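Local coordinates for capsid fiber protein (Bacillus phage phi29, PDB 6QYY) that probably forms the trimeric base of the head fibers that project from the phage capsid, at residues T6-S11 and G50-V55; N12-R17 and V44-K49; A62-A67 and L107-I112; D70-D75 and V99-E104. All coordinates share one frame; numbering follows the deposited sequence.

The four contacts run along the chain as two pairs: interaction 2 is enclosed in sequence by interaction 1, and later interaction 4 by interaction 3. Centres are about 9 Å apart within each pair, and about 30 Å separates interactions 1 and 4. Strands 3-9 and 52-57 of the mixed sheet pair in interaction 1, strands 62-66 and 107-112 of the antiparallel sheet in interaction 3. Interactions 2 and 4 join loops by the same device, a single antiparallel bridge with a type II turn beside it. Tyr16 meets Ile66 and Leu107, joining the two halves at interactions 2 and 3. Interactions 3 and 4 also touch the second subunit of the trimer.

Interaction 1 (T6-S11 and G50-V55); sequences TARAKS and GDLTQV
Leu52, Arg8 and Gly50 bury the most surface where strands 3-9 and 52-57 pair antiparallel at the border of the mixed sheet within this chain, a pairing that ends in a beta bulge at Gly50 and Asp51. Arg8 and Leu52 form a non-hydrogen-bonded pair, so their side chains share a sheet face. Arg8 CG is anti to the backbone N (chi1 -175°), and the chain then bends at chi3. The guanidinium comes to lie over the Leu52 side chain: Leu52 CD2 sits beneath one face, toward the rim, 3.5 Å from Arg8 NH2. Thr6 CG2 touches the same methyl at 3.9 Å. In the plane of the guanidinium, Arg8 NH1 donates to Gly50 O at 3.0 Å, which, with Leu52 against the face, helps to set the rotation of the flat group. The opposite sheet face carries Ala7 and Thr53, a hydrogen-bonded pair, and here Ala7 CB rests 3.8 Å from Val55 CG2. Both bonds of this pair, Ala7 N to Thr53 O and Thr53 N to Ala7 O, measure 2.9 Å. Val47, from the neighbouring loop, covers Ala9 and Thr53 on this side. Arg8 also bonds through its backbone to Ile28 and Ile30 in strand 28-32, which lies across strand 3-9 from Leu52. At the bulge, one residue, Ala9, faces two: its N donates to Asp51 O and its O accepts from Gly50 N. Gly50 takes the first position of a G1 bulge with a positive phi of 81°, and the bond from Gly50 N to Ala9 O is short, 2.6 Å.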
# COMPACT_ATOMS: atom_id res chain seq x y z
N THR A 6 -10.61 -12.82 -13.22
CA THR A 6 -11.31 -14.07 -12.98
C THR A 6 -10.34 -15.10 -12.42
O THR A 6 -9.18 -15.19 -12.85
CB THR A 6 -11.98 -14.56 -14.27
OG1 THR A 6 -13.02 -13.64 -14.61
CG2 THR A 6 -12.59 -15.97 -14.09
N ALA A 7 -10.81 -15.85 -11.44
CA ALA A 7 -10.02 -16.89 -10.80
C ALA A 7 -10.90 -18.12 -10.64
O ALA A 7 -12.12 -18.05 -10.77
CB ALA A 7 -9.49 -16.42 -9.44
N ARG A 8 -10.27 -19.24 -10.37
CA ARG A 8 -10.98 -20.48 -10.05
C ARG A 8 -10.62 -20.85 -8.62
O ARG A 8 -9.46 -20.78 -8.22
CB ARG A 8 -10.60 -21.61 -11.02
CG ARG A 8 -11.40 -22.88 -10.80
CD ARG A 8 -11.13 -23.93 -11.89
NE ARG A 8 -11.26 -23.42 -13.26
CZ ARG A 8 -12.39 -23.38 -13.96
NH1 ARG A 8 -13.53 -23.80 -13.41
NH2 ARG A 8 -12.39 -22.92 -15.20
N ALA A 9 -11.63 -21.23 -7.83
CA ALA A 9 -11.38 -21.68 -6.47
C ALA A 9 -10.79 -23.08 -6.50
O ALA A 9 -11.42 -24.01 -7.02
CB ALA A 9 -12.67 -21.65 -5.66
N LYS A 10 -9.59 -23.24 -5.96
CA LYS A 10 -9.00 -24.57 -5.92
C LYS A 10 -9.46 -25.38 -4.72
O LYS A 10 -9.29 -26.61 -4.70
CB LYS A 10 -7.47 -24.47 -5.98
CG LYS A 10 -6.73 -24.52 -4.67
CD LYS A 10 -5.26 -24.81 -4.98
CE LYS A 10 -4.43 -25.02 -3.72
NZ LYS A 10 -3.08 -25.58 -4.02
N SER A 11 -10.05 -24.73 -3.72
CA SER A 11 -10.73 -25.38 -2.62
C SER A 11 -11.81 -24.41 -2.17
O SER A 11 -11.85 -23.26 -2.61
CB SER A 11 -9.77 -25.72 -1.49
OG SER A 11 -8.94 -24.61 -1.20
N GLY A 50 -13.61 -25.39 -7.35
CA GLY A 50 -13.71 -25.58 -8.78
C GLY A 50 -14.57 -24.57 -9.51
O GLY A 50 -14.63 -24.62 -10.74
N ASP A 51 -15.22 -23.64 -8.82
CA ASP A 51 -16.04 -22.66 -9.51
C ASP A 51 -15.22 -21.45 -9.90
O ASP A 51 -14.23 -21.10 -9.25
CB ASP A 51 -17.21 -22.20 -8.63
CG ASP A 51 -18.37 -23.18 -8.63
OD1 ASP A 51 -18.28 -24.22 -9.34
OD2 ASP A 51 -19.37 -22.91 -7.94
N LEU A 52 -15.65 -20.80 -10.97
CA LEU A 52 -15.09 -19.51 -11.32
C LEU A 52 -15.64 -18.43 -10.40
O LEU A 52 -16.71 -18.58 -9.80
CB LEU A 52 -15.40 -19.14 -12.77
CG LEU A 52 -14.75 -20.06 -13.78
CD1 LEU A 52 -15.34 -19.83 -15.15
CD2 LEU A 52 -13.26 -19.82 -13.78
N THR A 53 -14.89 -17.34 -10.29
CA THR A 53 -15.29 -16.21 -9.47
C THR A 53 -14.58 -14.98 -9.98
O THR A 53 -13.48 -15.06 -10.53
CB THR A 53 -14.99 -16.43 -7.98
OG1 THR A 53 -15.63 -15.41 -7.20
CG2 THR A 53 -13.51 -16.42 -7.70
N GLN A 54 -15.22 -13.84 -9.82
CA GLN A 54 -14.60 -12.56 -10.15
C GLN A 54 -14.01 -11.98 -8.88
O GLN A 54 -14.74 -11.74 -7.91
CB GLN A 54 -15.61 -11.60 -10.78
CG GLN A 54 -15.06 -10.21 -11.00
CD GLN A 54 -15.58 -9.55 -12.26
OE1 GLN A 54 -15.84 -10.23 -13.27
NE2 GLN A 54 -15.73 -8.23 -12.22
N VAL A 55 -12.70 -11.78 -8.88
CA VAL A 55 -11.99 -11.23 -7.72
C VAL A 55 -11.86 -9.73 -7.92
O VAL A 55 -11.20 -9.29 -8.86
CB VAL A 55 -10.60 -11.87 -7.56
CG1 VAL A 55 -9.89 -11.28 -6.34
CG2 VAL A 55 -10.69 -13.40 -7.47

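Interaction 2 (N12-R17 and V44-K49); sequences NVMAYR and VKDVDK. With SO4 (sulfate ion), chain G.
Asn12 and Lys49, Val13 and Val47, and Met14 and Asp46 face one another where two loops run antiparallel, joined by an isolated beta bridge with a type II turn, Met14 to Arg17, at one end. Val13 and Val47 make the bridge: Val13 N donates to Val47 O and Val47 N to Val13 O, both at 2.8 Å. On one side of it a side chain replaces the backbone as acceptor. Asn12 CG lies beside its own backbone N, anti to the carbonyl carbon (chi1 -68°), and Asn12 OD1 accepts the N-H of Lys49 N at 2.8 Å; the donor stands above the amide plane. The Asn12 and Lys49 side chains cross at about a right angle. On the other side of the bridge Asp46 CG is anti to its backbone N (chi1 -172°), which brings the carboxylate carbon close to Val13 O. Met14 lies alongside Asp46, pointing the same way, with Met14 CG 3.7 Å from Asp46 OD2. Met14 N is held by His32 NE2. Ala15 occupies the first corner of the turn; its CB lies over one face of the Tyr16 ring, toward the rim, and reaches Lys45 CA at 3.8 Å. Tyr16 takes the second corner with a positive phi of 66°, as a type II turn requires there. The Lys45 chain runs extended past a sulfate, probably from the crystallisation liquor, to the hydrogen bond of NZ with Gln54 O. Sulfate O4 accepts the backbone N-H groups of Val44 and Lys45, the latter from Lys45 N at 2.8 Å.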
# COMPACT_ATOMS: atom_id res chain seq x y z
N ASN A 12 -12.70 -24.87 -1.30
CA ASN A 12 -13.80 -24.00 -0.90
C ASN A 12 -13.27 -22.74 -0.23
O ASN A 12 -12.33 -22.79 0.57
CB ASN A 12 -14.75 -24.75 0.04
CG ASN A 12 -15.51 -25.86 -0.67
OD1 ASN A 12 -16.11 -25.65 -1.73
ND2 ASN A 12 -15.50 -27.05 -0.08
N VAL A 13 -13.84 -21.60 -0.59
CA VAL A 13 -13.43 -20.30 -0.05
C VAL A 13 -14.64 -19.68 0.64
O VAL A 13 -15.72 -19.57 0.05
CB VAL A 13 -12.88 -19.37 -1.15
CG1 VAL A 13 -12.76 -17.93 -0.64
CG2 VAL A 13 -11.53 -19.88 -1.65
N MET A 14 -14.45 -19.27 1.89
CA MET A 14 -15.53 -18.62 2.62
C MET A 14 -15.31 -17.12 2.65
O MET A 14 -14.18 -16.63 2.53
CB MET A 14 -15.64 -19.20 4.02
CG MET A 14 -16.10 -20.64 3.95
SD MET A 14 -16.73 -21.26 5.49
CE MET A 14 -15.21 -21.65 6.34
N ALA A 15 -16.41 -16.39 2.78
CA ALA A 15 -16.32 -14.94 2.78
C ALA A 15 -15.54 -14.45 3.99
O ALA A 15 -15.56 -15.07 5.06
CB ALA A 15 -17.73 -14.32 2.76
N TYR A 16 -14.82 -13.34 3.81
CA TYR A 16 -14.06 -12.70 4.87
C TYR A 16 -12.91 -13.57 5.35
O TYR A 16 -12.51 -13.48 6.52
CB TYR A 16 -14.95 -12.29 6.05
CG TYR A 16 -16.18 -11.60 5.52
CD1 TYR A 16 -16.05 -10.46 4.72
CD2 TYR A 16 -17.46 -12.13 5.72
CE1 TYR A 16 -17.16 -9.83 4.18
CE2 TYR A 16 -18.59 -11.49 5.17
CZ TYR A 16 -18.42 -10.35 4.40
OH TYR A 16 -19.49 -9.69 3.84
N ARG A 17 -12.35 -14.39 4.47
CA ARG A 17 -11.17 -15.17 4.78
C ARG A 17 -10.01 -14.72 3.90
O ARG A 17 -10.19 -14.26 2.77
CB ARG A 17 -11.42 -16.66 4.58
CG ARG A 17 -12.61 -17.18 5.38
CD ARG A 17 -12.32 -17.17 6.87
NE ARG A 17 -13.46 -17.67 7.64
CZ ARG A 17 -13.66 -18.95 7.94
NH1 ARG A 17 -12.80 -19.86 7.53
NH2 ARG A 17 -14.72 -19.31 8.65
N VAL A 44 -14.41 -11.52 -0.23
CA VAL A 44 -15.64 -10.91 0.25
C VAL A 44 -16.87 -11.71 -0.13
O VAL A 44 -17.99 -11.26 0.12
CB VAL A 44 -15.79 -9.45 -0.21
CG1 VAL A 44 -14.61 -8.64 0.30
CG2 VAL A 44 -15.91 -9.39 -1.72
N LYS A 45 -16.69 -12.86 -0.76
CA LYS A 45 -17.79 -13.76 -1.04
C LYS A 45 -17.32 -15.20 -0.89
O LYS A 45 -16.13 -15.49 -0.81
CB LYS A 45 -18.40 -13.52 -2.43
CG LYS A 45 -17.44 -13.57 -3.59
CD LYS A 45 -18.11 -12.95 -4.83
CE LYS A 45 -17.14 -12.75 -5.99
NZ LYS A 45 -17.57 -11.69 -6.95
N ASP A 46 -18.29 -16.09 -0.85
CA ASP A 46 -18.06 -17.52 -0.71
C ASP A 46 -18.01 -18.15 -2.10
O ASP A 46 -18.88 -17.88 -2.93
CB ASP A 46 -19.20 -18.11 0.13
CG ASP A 46 -18.98 -19.56 0.52
OD1 ASP A 46 -18.97 -20.44 -0.37
OD2 ASP A 46 -18.91 -19.83 1.75
N VAL A 47 -16.98 -18.95 -2.38
CA VAL A 47 -16.84 -19.62 -3.67
C VAL A 47 -16.66 -21.12 -3.44
O VAL A 47 -15.84 -21.53 -2.61
CB VAL A 47 -15.66 -19.08 -4.49
CG1 VAL A 47 -15.70 -19.69 -5.91
CG2 VAL A 47 -15.67 -17.55 -4.56
N ASP A 48 -17.40 -21.93 -4.20
CA ASP A 48 -17.27 -23.38 -4.07
C ASP A 48 -16.09 -23.88 -4.90
O ASP A 48 -15.77 -23.35 -5.97
CB ASP A 48 -18.55 -24.07 -4.51
CG ASP A 48 -19.76 -23.65 -3.68
OD1 ASP A 48 -19.56 -23.14 -2.55
OD2 ASP A 48 -20.90 -23.83 -4.15
N LYS A 49 -15.44 -24.92 -4.38
CA LYS A 49 -14.28 -25.52 -5.02
C LYS A 49 -14.54 -25.80 -6.50
O LYS A 49 -15.57 -26.38 -6.86
CB LYS A 49 -13.91 -26.83 -4.30
CG LYS A 49 -13.00 -27.75 -5.11
CD LYS A 49 -12.29 -28.75 -4.22
CE LYS A 49 -11.82 -29.95 -5.01
NZ LYS A 49 -10.99 -30.87 -4.18
S SO4 G . -13.70 -12.94 -3.70
O1 SO4 G . -12.32 -12.42 -3.51
O2 SO4 G . -14.28 -12.31 -4.90
O3 SO4 G . -13.67 -14.42 -3.88
O4 SO4 G . -14.51 -12.60 -2.50

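Interaction 3 (A62-A67 and L107-I112); sequences AWQVIA and LVTLVI
Strands 62-66 and 107-112 pair antiparallel, 62-66 being the outermost strand of the chain's own five-stranded antiparallel sheet, and bring Trp63 against Leu110 and Ile112. Both hydrogen-bonded pairs are complete: Trp63 N gives to Leu110 O at 2.9 Å and Leu110 N to Trp63 O; Val65 and Val108 do likewise, Val108 N to Val65 O measuring 2.7 Å. Ile112 CD1 stands over the five-membered ring of Trp63, 3.4 Å from its centroid and 12° off the normal, a CH-pi contact. Val65 CG2 meets Leu110 CD2 at 3.8 Å on this face. On the other, Gln64 and Thr109 lie side by side, pointing the same way, and Thr109 OG1 is 2.9 Å from a water that Gln64 NE2 also reaches. Leu107 CG, anti to its backbone N (chi1 -155°), meets Gln64 CB at 3.8 Å; Leu107 CD1 touches Ile66 CD1. The Trp63 face packs on Leu18 of strand 18-23 and on strand 41-42, where Tyr41 meets the indole edge-to-face and Val42 touches Val65. Leu117 of the third subunit packs on Trp63 and Ile112. Ala62 makes backbone hydrogen bonds to the second subunit, whose Val3 packs on Ala62 and Thr109, and strand 96-98 borders strand 107-112.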
# COMPACT_ATOMS: atom_id res chain seq x y z
N ALA A 62 -7.66 -0.98 5.11
CA ALA A 62 -8.17 -1.89 6.13
C ALA A 62 -8.90 -3.06 5.48
O ALA A 62 -9.47 -2.93 4.39
CB ALA A 62 -9.10 -1.16 7.10
N TRP A 63 -8.86 -4.21 6.14
CA TRP A 63 -9.60 -5.40 5.71
C TRP A 63 -10.52 -5.88 6.82
O TRP A 63 -10.23 -5.70 8.00
CB TRP A 63 -8.68 -6.56 5.35
CG TRP A 63 -8.01 -6.48 4.04
CD1 TRP A 63 -8.32 -5.65 2.99
CD2 TRP A 63 -6.91 -7.27 3.62
NE1 TRP A 63 -7.46 -5.89 1.94
CE2 TRP A 63 -6.58 -6.87 2.30
CE3 TRP A 63 -6.14 -8.28 4.23
CZ2 TRP A 63 -5.53 -7.45 1.58
CZ3 TRP A 63 -5.10 -8.86 3.50
CH2 TRP A 63 -4.80 -8.44 2.21
N GLN A 64 -11.63 -6.51 6.43
CA GLN A 64 -12.50 -7.22 7.36
C GLN A 64 -12.24 -8.71 7.22
O GLN A 64 -12.39 -9.27 6.13
CB GLN A 64 -13.97 -6.91 7.07
CG GLN A 64 -14.36 -5.54 7.47
CD GLN A 64 -15.69 -5.10 6.87
OE1 GLN A 64 -16.12 -5.56 5.81
NE2 GLN A 64 -16.33 -4.21 7.57
N VAL A 65 -11.86 -9.36 8.33
CA VAL A 65 -11.49 -10.77 8.33
C VAL A 65 -12.10 -11.47 9.54
O VAL A 65 -12.15 -10.91 10.64
CB VAL A 65 -9.95 -10.97 8.34
CG1 VAL A 65 -9.63 -12.45 8.18
CG2 VAL A 65 -9.29 -10.16 7.22
N ILE A 66 -12.52 -12.72 9.35
CA ILE A 66 -13.00 -13.52 10.48
C ILE A 66 -11.85 -13.82 11.43
O ILE A 66 -10.77 -14.26 11.01
CB ILE A 66 -13.64 -14.82 9.98
CG1 ILE A 66 -14.88 -14.51 9.10
CG2 ILE A 66 -14.06 -15.68 11.15
CD1 ILE A 66 -15.97 -13.85 9.84
N ALA A 67 -12.08 -13.60 12.73
CA ALA A 67 -11.09 -13.94 13.75
C ALA A 67 -11.02 -15.44 13.98
O ALA A 67 -12.04 -16.09 14.23
CB ALA A 67 -11.42 -13.23 15.07
N LEU A 107 -16.09 -10.79 12.98
CA LEU A 107 -15.35 -10.04 11.96
C LEU A 107 -14.44 -9.02 12.64
O LEU A 107 -14.91 -8.18 13.40
CB LEU A 107 -16.35 -9.36 11.03
CG LEU A 107 -15.95 -9.02 9.60
CD1 LEU A 107 -15.38 -10.23 8.88
CD2 LEU A 107 -17.14 -8.42 8.84
N VAL A 108 -13.13 -9.11 12.40
CA VAL A 108 -12.19 -8.12 12.92
C VAL A 108 -11.86 -7.14 11.79
O VAL A 108 -11.77 -7.52 10.62
CB VAL A 108 -10.93 -8.77 13.51
CG1 VAL A 108 -10.01 -9.31 12.42
CG2 VAL A 108 -10.16 -7.76 14.38
N THR A 109 -11.71 -5.87 12.14
CA THR A 109 -11.20 -4.88 11.21
C THR A 109 -9.73 -4.64 11.53
O THR A 109 -9.39 -4.32 12.67
CB THR A 109 -11.97 -3.56 11.30
OG1 THR A 109 -13.36 -3.82 11.12
CG2 THR A 109 -11.50 -2.62 10.20
N LEU A 110 -8.88 -4.81 10.53
CA LEU A 110 -7.44 -4.68 10.73
C LEU A 110 -6.85 -3.73 9.70
O LEU A 110 -7.36 -3.60 8.58
CB LEU A 110 -6.71 -6.03 10.61
CG LEU A 110 -6.82 -6.76 9.27
CD1 LEU A 110 -5.60 -6.43 8.36
CD2 LEU A 110 -6.93 -8.26 9.48
N VAL A 111 -5.78 -3.07 10.10
CA VAL A 111 -5.05 -2.16 9.23
C VAL A 111 -3.87 -2.92 8.64
O VAL A 111 -3.07 -3.51 9.37
CB VAL A 111 -4.57 -0.92 10.01
CG1 VAL A 111 -3.58 -0.13 9.18
CG2 VAL A 111 -5.73 -0.05 10.43
N ILE A 112 -3.77 -2.92 7.32
CA ILE A 112 -2.69 -3.66 6.66
C ILE A 112 -1.36 -2.96 6.93
O ILE A 112 -1.20 -1.76 6.67
CB ILE A 112 -2.97 -3.77 5.16
CG1 ILE A 112 -4.26 -4.54 4.93
CG2 ILE A 112 -1.80 -4.43 4.44
CD1 ILE A 112 -4.95 -4.16 3.60
O HOH W 1 -15.05 -2.76 9.03

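Interaction 4 (D70-D75 and V99-E104); sequences DIKVGD and VEEAQE
Asp70 OD1 accepts the backbone N-H of Glu104 N at 3.0 Å, met nearly along its own C-O bond; Asp70 CG lies beside its backbone N (chi1 -74°), which brings CG across to the other loop. Gln103 N is taken by Gln106 OE1. Ile71 N donates to Ala102 O at 2.7 Å and Ala102 N returns a bond to Ile71 O at 3.0 Å. The Ile71-Ala102 pair makes a single antiparallel beta bridge between loops, flanked by a type II turn from Lys72 to Asp75 with Gly74 at the corner that needs a positive phi. Gly74 O accepts from His119 NE2. Asp75 closes that turn twice: its N donates to Lys72 O, and its OD2 accepts Lys72 N at 2.9 Å from above the carboxylate plane. Its OD1, like Val73 O, accepts from Gln23 NE2 of the second subunit, while Val73 N bonds weakly to Asp26 OD1 there. Apolar contact is carried by Val73, whose CG2 lies 3.5 Å from Glu100 C. Ile71 and Ala102 both lie on Val108. Glu100 O is buried without a hydrogen-bond partner in the model, and Val108 CG2 lies 3.6 Å from it.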
# COMPACT_ATOMS: atom_id res chain seq x y z
N ASP A 70 -9.64 -15.15 19.87
CA ASP A 70 -9.97 -13.85 20.44
C ASP A 70 -8.89 -12.83 20.11
O ASP A 70 -7.69 -13.09 20.29
CB ASP A 70 -10.16 -13.95 21.96
CG ASP A 70 -11.47 -14.63 22.35
OD1 ASP A 70 -12.17 -15.16 21.46
OD2 ASP A 70 -11.80 -14.64 23.56
N ILE A 71 -9.31 -11.68 19.60
CA ILE A 71 -8.39 -10.62 19.18
C ILE A 71 -8.70 -9.38 20.01
O ILE A 71 -9.87 -9.04 20.21
CB ILE A 71 -8.51 -10.34 17.67
CG1 ILE A 71 -7.93 -11.49 16.84
CG2 ILE A 71 -7.82 -9.03 17.31
CD1 ILE A 71 -8.24 -11.40 15.36
N LYS A 72 -7.66 -8.76 20.54
CA LYS A 72 -7.77 -7.52 21.29
C LYS A 72 -7.31 -6.36 20.42
O LYS A 72 -6.48 -6.53 19.52
CB LYS A 72 -6.93 -7.58 22.58
CG LYS A 72 -7.37 -8.69 23.54
CD LYS A 72 -8.89 -8.70 23.72
CE LYS A 72 -9.35 -9.64 24.84
NZ LYS A 72 -9.23 -11.08 24.48
N VAL A 73 -7.88 -5.18 20.68
CA VAL A 73 -7.49 -3.99 19.92
C VAL A 73 -5.99 -3.80 20.05
O VAL A 73 -5.43 -3.82 21.15
CB VAL A 73 -8.25 -2.75 20.42
CG1 VAL A 73 -7.66 -1.47 19.82
CG2 VAL A 73 -9.73 -2.88 20.09
N GLY A 74 -5.31 -3.64 18.91
CA GLY A 74 -3.88 -3.45 18.90
C GLY A 74 -3.05 -4.70 18.70
O GLY A 74 -1.83 -4.59 18.53
N ASP A 75 -3.67 -5.89 18.70
CA ASP A 75 -2.94 -7.12 18.42
C ASP A 75 -2.35 -7.08 17.01
O ASP A 75 -3.02 -6.67 16.06
CB ASP A 75 -3.87 -8.33 18.54
CG ASP A 75 -4.08 -8.78 19.97
OD1 ASP A 75 -3.39 -8.25 20.88
OD2 ASP A 75 -4.94 -9.66 20.20
N VAL A 99 -7.75 -2.99 14.89
CA VAL A 99 -8.25 -1.75 15.45
C VAL A 99 -9.64 -1.90 16.02
O VAL A 99 -10.23 -0.92 16.48
CB VAL A 99 -8.21 -0.59 14.43
CG1 VAL A 99 -6.76 -0.30 14.04
CG2 VAL A 99 -9.05 -0.91 13.20
N GLU A 100 -10.19 -3.11 15.98
CA GLU A 100 -11.41 -3.46 16.69
C GLU A 100 -11.15 -4.75 17.46
O GLU A 100 -10.22 -5.51 17.16
CB GLU A 100 -12.61 -3.64 15.74
CG GLU A 100 -12.94 -2.41 14.88
CD GLU A 100 -13.33 -1.18 15.71
OE1 GLU A 100 -13.79 -1.35 16.86
OE2 GLU A 100 -13.19 -0.04 15.21
N GLU A 101 -11.97 -4.97 18.48
CA GLU A 101 -11.95 -6.19 19.28
C GLU A 101 -12.84 -7.23 18.61
O GLU A 101 -13.89 -6.90 18.07
CB GLU A 101 -12.44 -5.87 20.69
CG GLU A 101 -12.47 -7.02 21.67
CD GLU A 101 -12.88 -6.56 23.06
OE1 GLU A 101 -12.97 -5.33 23.27
OE2 GLU A 101 -13.11 -7.41 23.93
N ALA A 102 -12.41 -8.49 18.64
CA ALA A 102 -13.25 -9.53 18.05
C ALA A 102 -13.02 -10.85 18.77
O ALA A 102 -11.88 -11.27 18.97
CB ALA A 102 -12.96 -9.68 16.55
N GLN A 103 -14.11 -11.49 19.18
CA GLN A 103 -14.03 -12.87 19.64
C GLN A 103 -13.91 -13.81 18.45
O GLN A 103 -14.21 -13.45 17.31
CB GLN A 103 -15.27 -13.25 20.46
CG GLN A 103 -15.46 -12.48 21.75
CD GLN A 103 -16.66 -13.00 22.55
OE1 GLN A 103 -17.76 -13.15 22.01
NE2 GLN A 103 -16.44 -13.29 23.83
N GLU A 104 -13.49 -15.05 18.74
CA GLU A 104 -13.35 -16.05 17.69
C GLU A 104 -14.66 -16.20 16.92
O GLU A 104 -15.72 -16.37 17.52
CB GLU A 104 -12.93 -17.39 18.29
CG GLU A 104 -12.95 -18.54 17.30
CD GLU A 104 -12.39 -19.82 17.90
OE1 GLU A 104 -12.57 -20.90 17.28
OE2 GLU A 104 -11.77 -19.75 18.98